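Local atomic coordinates of proteasome accessory factor B/C (PafBC) (PDB entry 6SJ9), a protein that probably binds DNA through winged helix-turn-helix domains and regulates transcription in the bacterial DNA damage response. Residues 2-14 and 45-58. Residues are numbered along the deposited sequence; the frame is centred on the assembly and turned at random.
Sequences ASRTERLLNLLLA and MFERDKVDLKQFGF
The guanidinium of Arg7 lies between the selenium of selenomethionine Met45 on one face, Met45 SE to Arg7 CZ 3.6 Å, and CA of Arg4 on the other, while the carboxylate of Asp49 meets its edge. The two planes are nearly coplanar, 17° apart, and the grip is side-on: Arg7 NE reaches Asp49 OD2 at 2.8 Å and Arg7 NH2 reaches Asp49 OD1 at 3.1 Å, each on a syn lone pair. A bend at chi3 turns the otherwise extended Arg7 chain into this position. Tyr32 OH is hydrogen-bonded to Asp49 OD2, so that buried oxygen has two partners. With a leucine in place of Arg7, the Asp49 carboxylate would probably be left buried without its countercharge and freer to turn.

Arg4 is paired differently. Leu8 CD1 sits over its guanidinium, and Asp52 OD2 lies at the edge, 3.1 Å from Arg4 NH2, but the carboxylate plane is turned 69° from that of the guanidinium, and Arg4 NH2 meets Asp52 OD2 from above the carboxylate plane. Beside Asp49, Leu11 CD2 packs on Asp49 CB, and Leu11 CD1 touches the edge of the Phe46 ring. Leu11 CD2 also lies 3.9 Å from Leu53 CD1. Leu12 CD1 makes a CH-pi contact over the centre of the Phe58 ring, 3.9 Å from its centroid. Phe58 follows a Schellman motif with Gly57 as C-prime residue, which ends helix 39-55. The axes of segments 2-14 and 45-55 cross at -78°, 10.6 Å apart at closest approach, a steep packing consistent with the three-helix core of an N-terminal winged helix-turn-helix domain, with helix 2-17, the first, packed across helix 39-55, the third.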
loop_
_atom_site.group_PDB
_atom_site.type_symbol
_atom_site.label_atom_id
_atom_site.label_comp_id
_atom_site.label_asym_id
_atom_site.label_seq_id
_atom_site.Cartn_x
_atom_site.Cartn_y
_atom_site.Cartn_z
ATOM N N ALA A 2 10.611 -1.236 25.633
ATOM C CA ALA A 2 9.528 -1.980 24.992
ATOM C C ALA A 2 8.388 -2.240 25.973
ATOM O O ALA A 2 7.210 -2.238 25.589
ATOM C CB ALA A 2 10.066 -3.293 24.419
ATOM N N SER A 3 8.732 -2.501 27.239
ATOM C CA SER A 3 7.737 -2.643 28.294
ATOM C C SER A 3 6.960 -1.348 28.541
ATOM O O SER A 3 5.815 -1.405 28.992
ATOM C CB SER A 3 8.404 -3.121 29.587
ATOM O OG SER A 3 7.440 -3.358 30.601
ATOM N N ARG A 4 7.550 -0.174 28.275
ATOM C CA ARG A 4 6.758 1.050 28.376
ATOM C C ARG A 4 5.795 1.194 27.208
ATOM O O ARG A 4 4.641 1.580 27.409
ATOM C CB ARG A 4 7.644 2.291 28.479
ATOM C CG ARG A 4 6.835 3.584 28.534
ATOM C CD ARG A 4 7.720 4.794 28.443
ATOM N NE ARG A 4 7.012 6.038 28.147
ATOM C CZ ARG A 4 6.801 6.498 26.915
ATOM N NH1 ARG A 4 7.241 5.811 25.869
ATOM N NH2 ARG A 4 6.171 7.652 26.717
ATOM N N THR A 5 6.235 0.905 25.982
ATOM C CA THR A 5 5.297 0.992 24.865
ATOM C C THR A 5 4.134 0.043 25.080
ATOM O O THR A 5 2.967 0.433 24.970
ATOM C CB THR A 5 5.989 0.720 23.531
ATOM O OG1 THR A 5 6.976 1.733 23.313
ATOM C CG2 THR A 5 4.975 0.792 22.399
ATOM N N GLU A 6 4.434 -1.200 25.438
ATOM C CA GLU A 6 3.362 -2.151 25.679
ATOM C C GLU A 6 2.506 -1.740 26.866
ATOM O O GLU A 6 1.282 -1.920 26.841
ATOM C CB GLU A 6 3.934 -3.553 25.872
ATOM C CG GLU A 6 4.143 -4.318 24.561
ATOM C CD GLU A 6 2.811 -4.751 23.917
ATOM O OE1 GLU A 6 2.306 -4.026 23.025
ATOM O OE2 GLU A 6 2.265 -5.814 24.315
ATOM N N ARG A 7 3.123 -1.175 27.906
ATOM C CA ARG A 7 2.362 -0.766 29.081
ATOM C C ARG A 7 1.394 0.360 28.732
ATOM O O ARG A 7 0.241 0.359 29.178
ATOM C CB ARG A 7 3.317 -0.362 30.213
ATOM C CG ARG A 7 2.650 -0.020 31.536
ATOM C CD ARG A 7 3.677 0.349 32.623
ATOM N NE ARG A 7 4.289 1.639 32.350
ATOM C CZ ARG A 7 5.587 1.830 32.125
ATOM N NH1 ARG A 7 6.429 0.808 32.185
ATOM N NH2 ARG A 7 6.054 3.046 31.867
ATOM N N LEU A 8 1.846 1.327 27.931
ATOM C CA LEU A 8 0.953 2.379 27.463
ATOM C C LEU A 8 -0.205 1.804 26.671
ATOM O O LEU A 8 -1.355 2.200 26.881
ATOM C CB LEU A 8 1.710 3.400 26.618
ATOM C CG LEU A 8 2.611 4.322 27.434
ATOM C CD1 LEU A 8 3.228 5.389 26.556
ATOM C CD2 LEU A 8 1.894 4.950 28.616
ATOM N N LEU A 9 0.076 0.846 25.772
ATOM C CA LEU A 9 -0.993 0.260 24.964
ATOM C C LEU A 9 -2.024 -0.439 25.836
ATOM O O LEU A 9 -3.230 -0.180 25.714
ATOM C CB LEU A 9 -0.408 -0.703 23.914
ATOM C CG LEU A 9 0.455 -0.004 22.867
ATOM C CD1 LEU A 9 1.369 -0.912 21.995
ATOM C CD2 LEU A 9 -0.446 0.848 21.934
ATOM N N ASN A 10 -1.557 -1.259 26.785
ATOM C CA ASN A 10 -2.449 -1.966 27.708
ATOM C C ASN A 10 -3.229 -0.991 28.593
ATOM O O ASN A 10 -4.422 -1.198 28.859
ATOM C CB ASN A 10 -1.617 -2.925 28.585
ATOM C CG ASN A 10 -1.026 -4.112 27.795
ATOM O OD1 ASN A 10 -1.623 -4.610 26.842
ATOM N ND2 ASN A 10 0.181 -4.519 28.169
ATOM N N LEU A 11 -2.567 0.074 29.080
ATOM C CA LEU A 11 -3.277 1.059 29.894
ATOM C C LEU A 11 -4.381 1.698 29.070
ATOM O O LEU A 11 -5.526 1.789 29.510
ATOM C CB LEU A 11 -2.303 2.115 30.453
ATOM C CG LEU A 11 -2.894 3.298 31.243
ATOM C CD1 LEU A 11 -3.686 2.787 32.437
ATOM C CD2 LEU A 11 -1.820 4.254 31.721
ATOM N N LEU A 12 -4.057 2.092 27.837
ATOM C CA LEU A 12 -5.044 2.749 26.990
ATOM C C LEU A 12 -6.251 1.839 26.752
ATOM O O LEU A 12 -7.402 2.281 26.840
ATOM C CB LEU A 12 -4.389 3.174 25.668
ATOM C CG LEU A 12 -5.292 3.582 24.499
ATOM C CD1 LEU A 12 -6.135 4.794 24.852
ATOM C CD2 LEU A 12 -4.451 3.856 23.199
ATOM N N LEU A 13 -6.016 0.558 26.507
ATOM C CA LEU A 13 -7.150 -0.335 26.239
ATOM C C LEU A 13 -7.990 -0.573 27.487
ATOM O O LEU A 13 -9.214 -0.570 27.412
ATOM C CB LEU A 13 -6.664 -1.669 25.682
ATOM C CG LEU A 13 -6.064 -1.437 24.304
ATOM C CD1 LEU A 13 -5.416 -2.682 23.807
ATOM C CD2 LEU A 13 -7.171 -0.981 23.360
ATOM N N ALA A 14 -7.351 -0.716 28.648
ATOM C CA ALA A 14 -8.090 -0.938 29.889
ATOM C C ALA A 14 -9.006 0.232 30.211
ATOM O O ALA A 14 -10.134 0.049 30.691
ATOM C CB ALA A 14 -7.100 -1.161 31.043
HETATM N N MSE A 45 4.926 5.974 38.384
HETATM C CA MSE A 45 4.974 5.461 37.016
HETATM C C MSE A 45 3.581 5.502 36.363
HETATM O O MSE A 45 3.451 5.690 35.157
HETATM C CB MSE A 45 5.534 4.042 37.003
HETATM C CG MSE A 45 5.770 3.454 35.612
HETATM SE SE MSE A 45 5.648 1.491 35.695
HETATM C CE MSE A 45 6.381 1.241 37.516
ATOM N N PHE A 46 2.548 5.309 37.184
ATOM C CA PHE A 46 1.180 5.510 36.727
ATOM C C PHE A 46 0.943 6.965 36.336
ATOM O O PHE A 46 0.420 7.250 35.250
ATOM C CB PHE A 46 0.213 5.074 37.819
ATOM C CG PHE A 46 -1.230 5.240 37.453
ATOM C CD1 PHE A 46 -1.778 4.526 36.399
ATOM C CD2 PHE A 46 -2.046 6.091 38.181
ATOM C CE1 PHE A 46 -3.111 4.672 36.065
ATOM C CE2 PHE A 46 -3.382 6.239 37.862
ATOM C CZ PHE A 46 -3.917 5.526 36.799
ATOM N N GLU A 47 1.353 7.903 37.204
ATOM C CA GLU A 47 1.225 9.327 36.898
ATOM C C GLU A 47 1.990 9.689 35.633
ATOM O O GLU A 47 1.520 10.504 34.835
ATOM C CB GLU A 47 1.748 10.166 38.066
ATOM C CG GLU A 47 0.893 10.172 39.344
ATOM C CD GLU A 47 -0.516 10.736 39.170
ATOM O OE1 GLU A 47 -1.449 10.170 39.773
ATOM O OE2 GLU A 47 -0.699 11.717 38.414
ATOM N N ARG A 48 3.171 9.090 35.421
ATOM C CA ARG A 48 3.925 9.348 34.185
ATOM C C ARG A 48 3.196 8.813 32.954
ATOM O O ARG A 48 3.189 9.455 31.889
ATOM C CB ARG A 48 5.316 8.724 34.257
ATOM C CG ARG A 48 6.286 9.387 35.211
ATOM C CD ARG A 48 7.705 8.982 34.822
ATOM N NE ARG A 48 7.903 7.537 34.867
ATOM C CZ ARG A 48 8.236 6.872 35.972
ATOM N NH1 ARG A 48 8.414 7.528 37.112
ATOM N NH2 ARG A 48 8.397 5.560 35.943
ATOM N N ASP A 49 2.553 7.650 33.084
ATOM C CA ASP A 49 1.846 7.102 31.937
ATOM C C ASP A 49 0.629 7.943 31.603
ATOM O O ASP A 49 0.356 8.185 30.429
ATOM C CB ASP A 49 1.440 5.673 32.235
ATOM C CG ASP A 49 2.610 4.728 32.279
ATOM O OD1 ASP A 49 3.699 5.059 31.761
ATOM O OD2 ASP A 49 2.432 3.636 32.832
ATOM N N LYS A 50 -0.048 8.479 32.623
ATOM C CA LYS A 50 -1.166 9.391 32.389
ATOM C C LYS A 50 -0.695 10.627 31.650
ATOM O O LYS A 50 -1.275 11.031 30.634
ATOM C CB LYS A 50 -1.845 9.770 33.717
ATOM C CG LYS A 50 -2.582 8.596 34.330
ATOM C CD LYS A 50 -3.353 8.939 35.631
ATOM C CE LYS A 50 -2.522 9.759 36.602
ATOM N NZ LYS A 50 -3.329 10.803 37.294
ATOM N N VAL A 51 0.392 11.221 32.118
ATOM C CA VAL A 51 0.933 12.374 31.409
ATOM C C VAL A 51 1.307 11.988 29.997
ATOM O O VAL A 51 1.013 12.717 29.034
ATOM C CB VAL A 51 2.141 12.935 32.175
ATOM C CG1 VAL A 51 2.945 13.874 31.284
ATOM C CG2 VAL A 51 1.659 13.643 33.460
ATOM N N ASP A 52 1.943 10.823 29.835
ATOM C CA ASP A 52 2.405 10.432 28.497
ATOM C C ASP A 52 1.222 10.165 27.558
ATOM O O ASP A 52 1.233 10.604 26.405
ATOM C CB ASP A 52 3.334 9.218 28.602
ATOM C CG ASP A 52 4.708 9.557 29.258
ATOM O OD1 ASP A 52 5.031 10.741 29.461
ATOM O OD2 ASP A 52 5.448 8.610 29.625
ATOM N N LEU A 53 0.174 9.460 28.034
ATOM C CA LEU A 53 -0.997 9.232 27.186
ATOM C C LEU A 53 -1.641 10.546 26.736
ATOM O O LEU A 53 -2.081 10.663 25.587
ATOM C CB LEU A 53 -2.026 8.370 27.928
ATOM C CG LEU A 53 -1.737 6.879 27.892
ATOM C CD1 LEU A 53 -2.877 6.105 28.492
ATOM C CD2 LEU A 53 -1.486 6.456 26.437
ATOM N N LYS A 54 -1.699 11.554 27.619
ATOM C CA LYS A 54 -2.292 12.836 27.228
ATOM C C LYS A 54 -1.553 13.453 26.045
ATOM O O LYS A 54 -2.181 14.006 25.129
ATOM C CB LYS A 54 -2.356 13.779 28.435
ATOM C CG LYS A 54 -3.153 15.062 28.153
ATOM C CD LYS A 54 -3.232 16.016 29.351
ATOM C CE LYS A 54 -4.381 15.584 30.266
ATOM N NZ LYS A 54 -5.108 16.756 30.855
ATOM N N GLN A 55 -0.221 13.305 26.005
ATOM C CA GLN A 55 0.571 13.837 24.895
ATOM C C GLN A 55 0.317 13.078 23.593
ATOM O O GLN A 55 0.535 13.629 22.502
ATOM C CB GLN A 55 2.065 13.774 25.237
ATOM C CG GLN A 55 2.644 14.982 25.969
ATOM C CD GLN A 55 3.093 16.103 25.020
ATOM O OE1 GLN A 55 3.295 15.890 23.815
ATOM N NE2 GLN A 55 3.252 17.305 25.568
ATOM N N PHE A 56 -0.164 11.839 23.663
ATOM C CA PHE A 56 -0.603 11.194 22.439
ATOM C C PHE A 56 -2.036 11.520 22.087
ATOM O O PHE A 56 -2.570 10.901 21.159
ATOM C CB PHE A 56 -0.420 9.670 22.510
ATOM C CG PHE A 56 0.997 9.260 22.638
ATOM C CD1 PHE A 56 1.872 9.443 21.566
ATOM C CD2 PHE A 56 1.468 8.701 23.803
ATOM C CE1 PHE A 56 3.224 9.078 21.680
ATOM C CE2 PHE A 56 2.795 8.318 23.924
ATOM C CZ PHE A 56 3.685 8.501 22.863
ATOM N N GLY A 57 -2.677 12.450 22.819
ATOM C CA GLY A 57 -4.025 12.904 22.503
ATOM C C GLY A 57 -5.166 12.207 23.229
ATOM O O GLY A 57 -6.315 12.300 22.771
ATOM N N PHE A 58 -4.883 11.474 24.310
ATOM C CA PHE A 58 -5.876 10.744 25.093
ATOM C C PHE A 58 -6.031 11.395 26.462
ATOM O O PHE A 58 -5.069 11.468 27.232
ATOM C CB PHE A 58 -5.500 9.276 25.257
ATOM C CG PHE A 58 -5.386 8.554 23.957
ATOM C CD1 PHE A 58 -6.520 8.232 23.244
ATOM C CD2 PHE A 58 -4.137 8.201 23.442
ATOM C CE1 PHE A 58 -6.418 7.605 22.000
ATOM C CE2 PHE A 58 -4.033 7.551 22.212
ATOM C CZ PHE A 58 -5.169 7.260 21.496
#